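Local coordinates for uncharacterized protein (Proteus penneri, PDB 3RD4) that is of unknown function, belongs to the DUF2500 family and folds as a small antiparallel beta-sheet protein that assembles with further copies of itself, at residues V4-E10 and M68-M74; V11-E16 and Y61-E67; Y37-F42 and L52-K58. One frame throughout, in Å; residues are numbered along the deposited sequence.

Contact 1: V4-E10 and M68-M74; sequences VKLYMVE and MKGRLFM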
loop_
_atom_site.group_PDB
_atom_site.type_symbol
_atom_site.label_atom_id
_atom_site.label_comp_id
_atom_site.label_asym_id
_atom_site.label_seq_id
_atom_site.Cartn_x
_atom_site.Cartn_y
_atom_site.Cartn_z
ATOM N N VAL B 4 19.013 -18.771 -4.781
ATOM C CA VAL B 4 17.736 -18.872 -5.479
ATOM C C VAL B 4 16.898 -20.026 -4.956
ATOM O O VAL B 4 17.201 -21.187 -5.228
ATOM C CB VAL B 4 17.973 -19.058 -7.010
ATOM C CG1 VAL B 4 19.019 -20.117 -7.232
ATOM C CG2 VAL B 4 16.680 -19.442 -7.717
ATOM N N LYS B 5 15.841 -19.707 -4.211
ATOM C CA LYS B 5 14.958 -20.732 -3.650
ATOM C C LYS B 5 13.781 -21.117 -4.553
ATOM O O LYS B 5 13.442 -20.408 -5.511
ATOM C CB LYS B 5 14.404 -20.280 -2.286
ATOM C CG LYS B 5 15.151 -20.806 -1.060
ATOM C CD LYS B 5 16.335 -19.924 -0.686
ATOM C CE LYS B 5 17.090 -20.479 0.527
ATOM N NZ LYS B 5 18.345 -19.704 0.813
ATOM N N LEU B 6 13.173 -22.259 -4.234
ATOM C CA LEU B 6 12.010 -22.750 -4.958
ATOM C C LEU B 6 10.772 -22.632 -4.064
ATOM O O LEU B 6 10.859 -22.739 -2.840
ATOM C CB LEU B 6 12.174 -24.217 -5.367
ATOM C CG LEU B 6 10.955 -24.712 -6.169
ATOM C CD1 LEU B 6 11.305 -24.709 -7.653
ATOM C CD2 LEU B 6 10.522 -26.109 -5.730
ATOM N N TYR B 7 9.624 -22.390 -4.687
ATOM C CA TYR B 7 8.362 -22.282 -3.976
ATOM C C TYR B 7 7.280 -22.957 -4.820
ATOM O O TYR B 7 6.924 -22.457 -5.889
ATOM C CB TYR B 7 7.960 -20.818 -3.748
ATOM C CG TYR B 7 8.956 -19.972 -2.995
ATOM C CD1 TYR B 7 9.861 -19.155 -3.683
ATOM C CD2 TYR B 7 8.994 -19.973 -1.599
ATOM C CE1 TYR B 7 10.785 -18.353 -3.004
ATOM C CE2 TYR B 7 9.917 -19.174 -0.904
ATOM C CZ TYR B 7 10.811 -18.367 -1.618
ATOM O OH TYR B 7 11.735 -17.581 -0.959
ATOM N N MET B 8 6.781 -24.106 -4.361
ATOM C CA MET B 8 5.713 -24.808 -5.069
ATOM C C MET B 8 4.519 -23.890 -4.892
ATOM O O MET B 8 4.061 -23.656 -3.773
ATOM C CB MET B 8 5.465 -26.173 -4.437
ATOM C CG MET B 8 6.662 -27.106 -4.592
ATOM S SD MET B 8 7.173 -27.174 -6.327
ATOM C CE MET B 8 5.592 -27.696 -7.107
ATOM N N VAL B 9 4.009 -23.370 -5.998
ATOM C CA VAL B 9 2.946 -22.399 -5.905
ATOM C C VAL B 9 1.774 -22.597 -6.847
ATOM O O VAL B 9 1.732 -23.544 -7.618
ATOM C CB VAL B 9 3.563 -20.999 -6.106
ATOM C CG1 VAL B 9 3.822 -20.735 -7.576
ATOM C CG2 VAL B 9 2.683 -19.963 -5.500
ATOM N N GLU B 10 0.813 -21.689 -6.740
ATOM C CA GLU B 10 -0.406 -21.685 -7.553
ATOM C C GLU B 10 -0.718 -20.229 -7.883
ATOM O O GLU B 10 -0.681 -19.363 -7.007
ATOM C CB GLU B 10 -1.568 -22.315 -6.769
ATOM C CG GLU B 10 -2.965 -22.099 -7.359
ATOM C CD GLU B 10 -4.070 -22.843 -6.576
ATOM O OE1 GLU B 10 -4.082 -22.796 -5.318
ATOM O OE2 GLU B 10 -4.941 -23.470 -7.232
ATOM N N MET B 68 -2.859 -21.782 -12.716
ATOM C CA MET B 68 -1.744 -22.631 -13.142
ATOM C C MET B 68 -1.018 -23.014 -11.850
ATOM O O MET B 68 -1.068 -22.276 -10.859
ATOM C CB MET B 68 -0.744 -21.868 -14.018
ATOM C CG MET B 68 -1.138 -21.550 -15.437
ATOM S SD MET B 68 0.237 -20.619 -16.248
ATOM C CE MET B 68 -0.431 -20.422 -17.910
ATOM N N LYS B 69 -0.351 -24.163 -11.850
ATOM C CA LYS B 69 0.405 -24.585 -10.678
ATOM C C LYS B 69 1.790 -25.003 -11.108
ATOM O O LYS B 69 1.949 -25.708 -12.100
ATOM C CB LYS B 69 -0.278 -25.748 -9.964
ATOM C CG LYS B 69 -1.640 -25.397 -9.409
ATOM C CD LYS B 69 -2.105 -26.406 -8.362
ATOM C CE LYS B 69 -3.558 -26.132 -7.947
ATOM N NZ LYS B 69 -4.035 -27.026 -6.841
ATOM N N GLY B 70 2.800 -24.569 -10.373
ATOM C CA GLY B 70 4.145 -24.943 -10.752
ATOM C C GLY B 70 5.235 -24.569 -9.771
ATOM O O GLY B 70 4.985 -24.346 -8.590
ATOM N N ARG B 71 6.462 -24.521 -10.267
ATOM C CA ARG B 71 7.587 -24.166 -9.437
ATOM C C ARG B 71 7.841 -22.694 -9.643
ATOM O O ARG B 71 7.800 -22.204 -10.771
ATOM C CB ARG B 71 8.817 -24.955 -9.852
ATOM C CG ARG B 71 8.699 -26.428 -9.601
ATOM C CD ARG B 71 9.978 -27.136 -10.000
ATOM N NE ARG B 71 10.259 -26.955 -11.420
ATOM C CZ ARG B 71 9.445 -27.353 -12.390
ATOM N NH1 ARG B 71 8.294 -27.955 -12.101
ATOM N NH2 ARG B 71 9.784 -27.152 -13.652
ATOM N N LEU B 72 8.087 -21.984 -8.553
ATOM C CA LEU B 72 8.379 -20.566 -8.640
ATOM C C LEU B 72 9.820 -20.382 -8.179
ATOM O O LEU B 72 10.191 -20.868 -7.119
ATOM C CB LEU B 72 7.422 -19.786 -7.736
ATOM C CG LEU B 72 7.827 -18.370 -7.330
ATOM C CD1 LEU B 72 8.008 -17.527 -8.566
ATOM C CD2 LEU B 72 6.773 -17.773 -6.432
ATOM N N PHE B 73 10.651 -19.728 -8.980
ATOM C CA PHE B 73 12.033 -19.495 -8.562
ATOM C C PHE B 73 12.177 -18.026 -8.192
ATOM O O PHE B 73 11.740 -17.135 -8.926
ATOM C CB PHE B 73 13.032 -19.836 -9.681
ATOM C CG PHE B 73 13.017 -21.277 -10.099
ATOM C CD1 PHE B 73 12.133 -21.719 -11.078
ATOM C CD2 PHE B 73 13.863 -22.197 -9.496
ATOM C CE1 PHE B 73 12.092 -23.063 -11.451
ATOM C CE2 PHE B 73 13.832 -23.541 -9.860
ATOM C CZ PHE B 73 12.942 -23.977 -10.840
ATOM N N MET B 74 12.784 -17.765 -7.047
ATOM C CA MET B 74 12.972 -16.390 -6.623
ATOM C C MET B 74 14.363 -16.193 -6.078
ATOM O O MET B 74 14.891 -17.050 -5.370
ATOM C CB MET B 74 11.971 -16.016 -5.534
ATOM C CG MET B 74 10.621 -15.524 -6.021
ATOM S SD MET B 74 9.531 -15.234 -4.615
ATOM C CE MET B 74 10.359 -13.856 -3.875
HETATM O O HOH W 1 14.747 -16.467 -2.109
#
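L6 and F73 face each other as a non-hydrogen-bonded antiparallel pair, and the leucine reaches over the phenylalanine ring. Its CG stands anti to the backbone N (chi1 -178°), a setting that carries L6 CD1 across to the partner strand, where it sits 3.9 Å from the centroid of the F73 ring, over the face and displaced toward the rim: a CH-pi contact. The same methyl packs against the aliphatic stem of R71, while V4 CG2 comes to the edge of the F73 ring. Further along this face M8 and R71 run side by side in the same direction, with M8 SD 3.7 Å from R71 CG. E10 and K69 likewise extend alongside one another, ending in a long salt bridge of 3.7 Å between E10 OE2 and K69 NZ.

The other face carries Y7, V9, L72 and M74. M74 crosses the Y7 side chain at about a right angle: M74 CB meets the ring edge at Y7 CE1, 3.6 Å away, and SD lies obliquely to the ring, 4.6 Å from its centroid, a Met-aromatic contact. V9 CG1 packs on L72 CB at 3.7 Å.

Backbone pairs Y7 with L72 and V9 with G70 fix this register; the bond from V9 N to G70 O measures 2.9 Å and is nearly straight (175°). The bond from K5 N to M74 O is weak, at 132°, although M74 N returns a straighter one to K5 O.

On the far side the backbone of E10 bonds to R43 of strand 34-44, and M8 to T45 just beyond its end; 69-74 bonds to strand 78-84, where E83 salt-bridges R71. L72 packs on F42 and F79, V9 on F42 and F82, and M74 on L52 and L54 of strand 50-56.

Contact 2: V11-E16 and Y61-E67; sequences VIDKKE and YQNIEPE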
loop_
_atom_site.group_PDB
_atom_site.type_symbol
_atom_site.label_atom_id
_atom_site.label_comp_id
_atom_site.label_asym_id
_atom_site.label_seq_id
_atom_site.Cartn_x
_atom_site.Cartn_y
_atom_site.Cartn_z
ATOM N N VAL B 11 -1.003 -19.964 -9.153
ATOM C CA VAL B 11 -1.294 -18.611 -9.604
ATOM C C VAL B 11 -2.719 -18.225 -9.243
ATOM O O VAL B 11 -3.663 -18.793 -9.771
ATOM C CB VAL B 11 -1.105 -18.491 -11.128
ATOM C CG1 VAL B 11 -1.338 -17.070 -11.556
ATOM C CG2 VAL B 11 0.301 -18.948 -11.525
ATOM N N ILE B 12 -2.868 -17.257 -8.346
ATOM C CA ILE B 12 -4.181 -16.806 -7.912
ATOM C C ILE B 12 -4.670 -15.552 -8.614
ATOM O O ILE B 12 -5.824 -15.474 -9.003
ATOM C CB ILE B 12 -4.199 -16.506 -6.402
ATOM C CG1 ILE B 12 -4.312 -17.797 -5.612
ATOM C CG2 ILE B 12 -5.370 -15.612 -6.054
ATOM C CD1 ILE B 12 -3.137 -18.721 -5.794
ATOM N N ASP B 13 -3.800 -14.563 -8.771
ATOM C CA ASP B 13 -4.215 -13.306 -9.384
ATOM C C ASP B 13 -3.291 -12.820 -10.493
ATOM O O ASP B 13 -2.235 -13.389 -10.722
ATOM C CB ASP B 13 -4.302 -12.228 -8.303
ATOM C CG ASP B 13 -5.445 -11.261 -8.536
ATOM O OD1 ASP B 13 -5.607 -10.782 -9.687
ATOM O OD2 ASP B 13 -6.176 -10.977 -7.555
ATOM N N LYS B 14 -3.685 -11.741 -11.158
ATOM C CA LYS B 14 -2.896 -11.194 -12.245
ATOM C C LYS B 14 -3.491 -9.837 -12.609
ATOM O O LYS B 14 -4.683 -9.745 -12.877
ATOM C CB LYS B 14 -2.989 -12.132 -13.451
ATOM C CG LYS B 14 -2.016 -11.811 -14.559
ATOM C CD LYS B 14 -2.420 -12.475 -15.889
ATOM C CE LYS B 14 -1.408 -12.132 -17.002
ATOM N NZ LYS B 14 -1.823 -12.447 -18.394
ATOM N N LYS B 15 -2.679 -8.782 -12.623
ATOM C CA LYS B 15 -3.174 -7.445 -12.972
ATOM C C LYS B 15 -2.074 -6.513 -13.449
ATOM O O LYS B 15 -0.941 -6.586 -12.975
ATOM C CB LYS B 15 -3.858 -6.775 -11.775
ATOM C CG LYS B 15 -2.904 -6.403 -10.622
ATOM C CD LYS B 15 -3.419 -5.235 -9.789
ATOM C CE LYS B 15 -4.817 -5.476 -9.298
ATOM N NZ LYS B 15 -5.346 -4.271 -8.633
ATOM N N GLU B 16 -2.418 -5.631 -14.380
ATOM C CA GLU B 16 -1.467 -4.658 -14.891
ATOM C C GLU B 16 -1.698 -3.328 -14.153
ATOM O O GLU B 16 -2.837 -2.917 -13.945
ATOM C CB GLU B 16 -1.662 -4.462 -16.387
ATOM C CG GLU B 16 -0.378 -4.094 -17.089
ATOM C CD GLU B 16 -0.558 -3.834 -18.578
ATOM O OE1 GLU B 16 -1.283 -4.616 -19.245
ATOM O OE2 GLU B 16 0.050 -2.846 -19.077
ATOM N N TYR B 61 4.642 -12.118 -17.616
ATOM C CA TYR B 61 3.260 -11.826 -17.251
ATOM C C TYR B 61 2.327 -12.380 -18.325
ATOM O O TYR B 61 1.322 -13.014 -18.029
ATOM C CB TYR B 61 3.102 -10.305 -17.135
ATOM C CG TYR B 61 1.711 -9.813 -16.816
ATOM C CD1 TYR B 61 1.246 -9.785 -15.504
ATOM C CD2 TYR B 61 0.855 -9.386 -17.834
ATOM C CE1 TYR B 61 -0.044 -9.350 -15.211
ATOM C CE2 TYR B 61 -0.430 -8.945 -17.557
ATOM C CZ TYR B 61 -0.876 -8.927 -16.243
ATOM O OH TYR B 61 -2.147 -8.476 -15.961
ATOM N N GLN B 62 2.692 -12.139 -19.578
ATOM C CA GLN B 62 1.918 -12.582 -20.738
ATOM C C GLN B 62 1.761 -14.090 -20.856
ATOM O O GLN B 62 0.928 -14.571 -21.621
ATOM C CB GLN B 62 2.581 -12.088 -22.025
ATOM C CG GLN B 62 2.822 -10.589 -22.107
ATOM C CD GLN B 62 2.316 -9.995 -23.403
ATOM O OE1 GLN B 62 1.118 -9.741 -23.552
ATOM N NE2 GLN B 62 3.219 -9.783 -24.355
ATOM N N ASN B 63 2.577 -14.834 -20.123
ATOM C CA ASN B 63 2.520 -16.283 -20.195
ATOM C C ASN B 63 2.110 -16.946 -18.899
ATOM O O ASN B 63 2.274 -18.156 -18.744
ATOM C CB ASN B 63 3.875 -16.823 -20.642
ATOM C CG ASN B 63 4.033 -16.793 -22.136
ATOM O OD1 ASN B 63 3.307 -17.472 -22.855
ATOM N ND2 ASN B 63 4.979 -15.998 -22.619
ATOM N N ILE B 64 1.578 -16.160 -17.969
ATOM C CA ILE B 64 1.145 -16.695 -16.682
ATOM C C ILE B 64 -0.330 -16.408 -16.447
ATOM O O ILE B 64 -0.740 -15.255 -16.346
ATOM C CB ILE B 64 1.954 -16.087 -15.520
ATOM C CG1 ILE B 64 3.418 -16.479 -15.653
ATOM C CG2 ILE B 64 1.407 -16.567 -14.193
ATOM C CD1 ILE B 64 4.337 -15.682 -14.763
ATOM N N GLU B 65 -1.133 -17.462 -16.369
ATOM C CA GLU B 65 -2.551 -17.288 -16.127
ATOM C C GLU B 65 -2.926 -17.819 -14.773
ATOM O O GLU B 65 -2.228 -18.651 -14.214
ATOM C CB GLU B 65 -3.370 -17.994 -17.202
ATOM C CG GLU B 65 -3.616 -17.124 -18.419
ATOM C CD GLU B 65 -4.180 -15.755 -18.040
ATOM O OE1 GLU B 65 -5.243 -15.698 -17.383
ATOM O OE2 GLU B 65 -3.556 -14.733 -18.398
ATOM N N PRO B 66 -4.024 -17.311 -14.207
ATOM C CA PRO B 66 -4.532 -17.725 -12.893
ATOM C C PRO B 66 -5.010 -19.185 -12.931
ATOM O O PRO B 66 -5.641 -19.617 -13.899
ATOM C CB PRO B 66 -5.685 -16.756 -12.650
ATOM C CG PRO B 66 -5.261 -15.524 -13.423
ATOM C CD PRO B 66 -4.725 -16.110 -14.692
ATOM N N GLU B 67 -4.700 -19.927 -11.872
ATOM C CA GLU B 67 -5.063 -21.334 -11.743
ATOM C C GLU B 67 -3.979 -22.308 -12.218
ATOM O O GLU B 67 -4.168 -23.528 -12.152
ATOM C CB GLU B 67 -6.377 -21.620 -12.467
ATOM C CG GLU B 67 -7.580 -21.724 -11.551
ATOM C CD GLU B 67 -8.889 -21.618 -12.312
ATOM O OE1 GLU B 67 -8.921 -22.028 -13.501
ATOM O OE2 GLU B 67 -9.883 -21.132 -11.721
#
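K14 lies across the ring of Y61, with CE 3.3 Å from the ring centroid and almost directly above its centre. K14 NZ follows over the same face at 4.2 Å from that centroid, 25° off the normal, which fits a cation-pi contact. The ammonium then reaches E65, forming a salt bridge of 2.9 Å from K14 NZ to E65 OE2, which it meets nearly along the C-O axis. An extended chain makes this reach possible: K14 CG is anti to the backbone N (chi1 -169°) and the chain stays extended beyond CG, whereas E65 bends at chi2 to bring its carboxylate back. R49 of the second subunit joins this group directly, packing on K14, Y61 and P66 and forming a salt bridge with E65 OE1.

Beside this group, V11 CG2 packs on I64 CG2 at 3.7 Å. E67 N donates to V11 O over 2.6 Å at 168°, fastening the end of the 61-67 loop to the strand.

In the second shell, a type I turn from Y61 to I64 sets the loop's path. I12 and D13 form a classic beta bulge opposite T41, and D13 OD1 accepts a bond from K14 N through its anti lone pair.

With one carboxylate paired to both K14 and R49 of the second subunit, and the aromatic face beneath the lysine, the positive charge of K14 is probably well compensated although the residue is buried.

Contact 3: Y37-F42 and L52-K58; sequences YYQVTF and LVLNIDK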
loop_
_atom_site.group_PDB
_atom_site.type_symbol
_atom_site.label_atom_id
_atom_site.label_comp_id
_atom_site.label_asym_id
_atom_site.label_seq_id
_atom_site.Cartn_x
_atom_site.Cartn_y
_atom_site.Cartn_z
ATOM N N TYR B 37 3.477 -1.893 -14.403
ATOM C CA TYR B 37 3.780 -2.951 -13.453
ATOM C C TYR B 37 2.948 -4.184 -13.751
ATOM O O TYR B 37 1.718 -4.131 -13.791
ATOM C CB TYR B 37 3.501 -2.475 -12.026
ATOM C CG TYR B 37 4.406 -1.357 -11.552
ATOM C CD1 TYR B 37 5.759 -1.588 -11.293
ATOM C CD2 TYR B 37 3.909 -0.062 -11.364
ATOM C CE1 TYR B 37 6.591 -0.559 -10.860
ATOM C CE2 TYR B 37 4.735 0.971 -10.934
ATOM C CZ TYR B 37 6.074 0.716 -10.683
ATOM O OH TYR B 37 6.899 1.728 -10.249
ATOM N N TYR B 38 3.621 -5.302 -13.955
ATOM C CA TYR B 38 2.930 -6.538 -14.246
ATOM C C TYR B 38 3.019 -7.412 -13.013
ATOM O O TYR B 38 3.988 -8.149 -12.832
ATOM C CB TYR B 38 3.613 -7.183 -15.437
ATOM C CG TYR B 38 3.642 -6.252 -16.610
ATOM C CD1 TYR B 38 2.508 -6.066 -17.395
ATOM C CD2 TYR B 38 4.792 -5.552 -16.938
ATOM C CE1 TYR B 38 2.523 -5.207 -18.489
ATOM C CE2 TYR B 38 4.817 -4.686 -18.034
ATOM C CZ TYR B 38 3.678 -4.525 -18.804
ATOM O OH TYR B 38 3.690 -3.704 -19.905
ATOM N N GLN B 39 2.019 -7.332 -12.146
ATOM C CA GLN B 39 2.079 -8.133 -10.933
ATOM C C GLN B 39 1.179 -9.343 -10.936
ATOM O O GLN B 39 0.047 -9.292 -11.403
ATOM C CB GLN B 39 1.739 -7.288 -9.709
ATOM C CG GLN B 39 0.272 -7.270 -9.403
ATOM C CD GLN B 39 -0.026 -6.717 -8.039
ATOM O OE1 GLN B 39 -1.053 -7.031 -7.460
ATOM N NE2 GLN B 39 0.862 -5.881 -7.523
ATOM N N VAL B 40 1.698 -10.442 -10.416
ATOM C CA VAL B 40 0.913 -11.658 -10.317
ATOM C C VAL B 40 1.016 -12.164 -8.886
ATOM O O VAL B 40 2.071 -12.092 -8.264
ATOM C CB VAL B 40 1.362 -12.759 -11.355
ATOM C CG1 VAL B 40 2.814 -12.644 -11.684
ATOM C CG2 VAL B 40 1.087 -14.133 -10.796
ATOM N N THR B 41 -0.100 -12.629 -8.348
ATOM C CA THR B 41 -0.112 -13.130 -6.981
ATOM C C THR B 41 0.040 -14.655 -6.926
ATOM O O THR B 41 -0.829 -15.395 -7.399
ATOM C CB THR B 41 -1.416 -12.725 -6.267
ATOM O OG1 THR B 41 -1.525 -11.298 -6.257
ATOM C CG2 THR B 41 -1.415 -13.220 -4.837
ATOM N N PHE B 42 1.149 -15.115 -6.351
ATOM C CA PHE B 42 1.426 -16.541 -6.209
ATOM C C PHE B 42 1.097 -16.991 -4.789
ATOM O O PHE B 42 1.448 -16.307 -3.828
ATOM C CB PHE B 42 2.900 -16.826 -6.472
ATOM C CG PHE B 42 3.345 -16.487 -7.858
ATOM C CD1 PHE B 42 3.971 -15.279 -8.121
ATOM C CD2 PHE B 42 3.133 -17.371 -8.901
ATOM C CE1 PHE B 42 4.377 -14.960 -9.402
ATOM C CE2 PHE B 42 3.536 -17.058 -10.182
ATOM C CZ PHE B 42 4.161 -15.850 -10.432
ATOM N N LEU B 52 2.732 -14.535 -2.445
ATOM C CA LEU B 52 3.785 -13.701 -3.003
ATOM C C LEU B 52 3.126 -12.802 -4.030
ATOM O O LEU B 52 2.442 -13.276 -4.939
ATOM C CB LEU B 52 4.868 -14.556 -3.686
ATOM C CG LEU B 52 5.952 -15.222 -2.830
ATOM C CD1 LEU B 52 6.489 -14.179 -1.883
ATOM C CD2 LEU B 52 5.419 -16.397 -2.042
ATOM N N VAL B 53 3.295 -11.498 -3.884
ATOM C CA VAL B 53 2.704 -10.598 -4.859
ATOM C C VAL B 53 3.845 -9.854 -5.551
ATOM O O VAL B 53 4.142 -8.695 -5.251
ATOM C CB VAL B 53 1.721 -9.613 -4.195
ATOM C CG1 VAL B 53 0.666 -9.191 -5.216
ATOM C CG2 VAL B 53 1.058 -10.273 -2.995
ATOM N N LEU B 54 4.473 -10.550 -6.489
ATOM C CA LEU B 54 5.611 -10.022 -7.221
ATOM C C LEU B 54 5.276 -9.259 -8.502
ATOM O O LEU B 54 4.245 -9.502 -9.147
ATOM C CB LEU B 54 6.560 -11.172 -7.579
ATOM C CG LEU B 54 6.524 -12.392 -6.656
ATOM C CD1 LEU B 54 7.359 -13.510 -7.231
ATOM C CD2 LEU B 54 7.023 -11.997 -5.282
ATOM N N ASN B 55 6.167 -8.334 -8.858
ATOM C CA ASN B 55 6.036 -7.563 -10.089
ATOM C C ASN B 55 7.043 -8.254 -10.977
ATOM O O ASN B 55 8.193 -8.419 -10.592
ATOM C CB ASN B 55 6.434 -6.110 -9.874
ATOM C CG ASN B 55 5.606 -5.445 -8.805
ATOM O OD1 ASN B 55 4.368 -5.486 -8.844
ATOM N ND2 ASN B 55 6.280 -4.823 -7.838
ATOM N N ILE B 56 6.608 -8.688 -12.149
ATOM C CA ILE B 56 7.486 -9.411 -13.043
ATOM C C ILE B 56 7.517 -8.728 -14.397
ATOM O O ILE B 56 6.678 -7.875 -14.675
ATOM C CB ILE B 56 6.990 -10.872 -13.210
ATOM C CG1 ILE B 56 5.611 -10.893 -13.863
ATOM C CG2 ILE B 56 6.819 -11.529 -11.863
ATOM C CD1 ILE B 56 5.085 -12.289 -14.096
ATOM N N ASP B 57 8.475 -9.106 -15.237
ATOM C CA ASP B 57 8.605 -8.530 -16.578
ATOM C C ASP B 57 7.356 -8.745 -17.443
ATOM O O ASP B 57 6.572 -9.675 -17.213
ATOM C CB ASP B 57 9.807 -9.143 -17.262
ATOM C CG ASP B 57 9.778 -10.644 -17.193
ATOM O OD1 ASP B 57 9.470 -11.276 -18.241
ATOM O OD2 ASP B 57 10.037 -11.170 -16.077
ATOM N N LYS B 58 7.189 -7.892 -18.455
ATOM C CA LYS B 58 6.016 -7.978 -19.313
ATOM C C LYS B 58 5.875 -9.315 -19.996
ATOM O O LYS B 58 4.814 -9.934 -19.955
ATOM C CB LYS B 58 6.015 -6.875 -20.372
ATOM C CG LYS B 58 4.671 -6.798 -21.110
ATOM C CD LYS B 58 4.507 -5.545 -21.989
ATOM C CE LYS B 58 5.316 -5.632 -23.267
ATOM N NZ LYS B 58 4.919 -6.821 -24.081
#
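V40 pairs with L54, and F42 with L52, across an antiparallel beta hairpin formed by strands 34-44 and 50-56; the local axes lie 4.5 Å apart at 147°.

Backbone bonds define the register. L52 and F42 exchange two, from F42 N to L52 O at 2.7 Å and from L52 N to F42 O. V40 N donates to L54 O at 3.0 Å, but the return bond from L54 N to V40 O is weak (126°). I56 N also donates to Y38 O at 2.8 Å.

Apolar packing occupies the face of V40, F42, L54 and I56. F42 and L54 cross at about a right angle, F42 CD1 lying 3.9 Å from L54 CD1, and the F42 ring also rests against L72 of strand 69-75 and F82 of strand 78-84. V40 CG1 meets I56 CD1 beside them.

On the other face the contacts are mixed. V53 CG1, turned away from its own N (chi1 -153°), touches T41 OG1 and Q39 OE1, while N55 OD1 approaches Q39 CB. L52 and V53 also pair in a parallel ladder with a strand of the third subunit, continuing the sheet across that interface.

A CH-pi contact lies at the start of helix 58-61, whose N-cap is D57: K58 CG stands over one face of the Y38 ring, 3.8 Å from its centroid.

Overall arrangement
From the N terminus, strand 4-20 supplies the first segments of contact 1 and then contact 2, and strand 34-44 runs back beside it to begin contact 3. Contact 3 closes the shortest loop, the hairpin with 50-56. The chain then returns through the 61-67 loop to close contact 2, and through strand 69-75 beside 4-10 to close contact 1. Contact 3 thus nests inside contact 2, and contact 2 inside contact 1, so none cross. Contacts 1 and 2 join where M68 O meets V11 N in a probable hydrogen bond. Contacts 2 and 3 share the seam between strands 4-20 and 34-44, their centres about 8 Å apart. Contacts 1 and 3 meet through side-chain packing, including V9 CG2 on F42 CB.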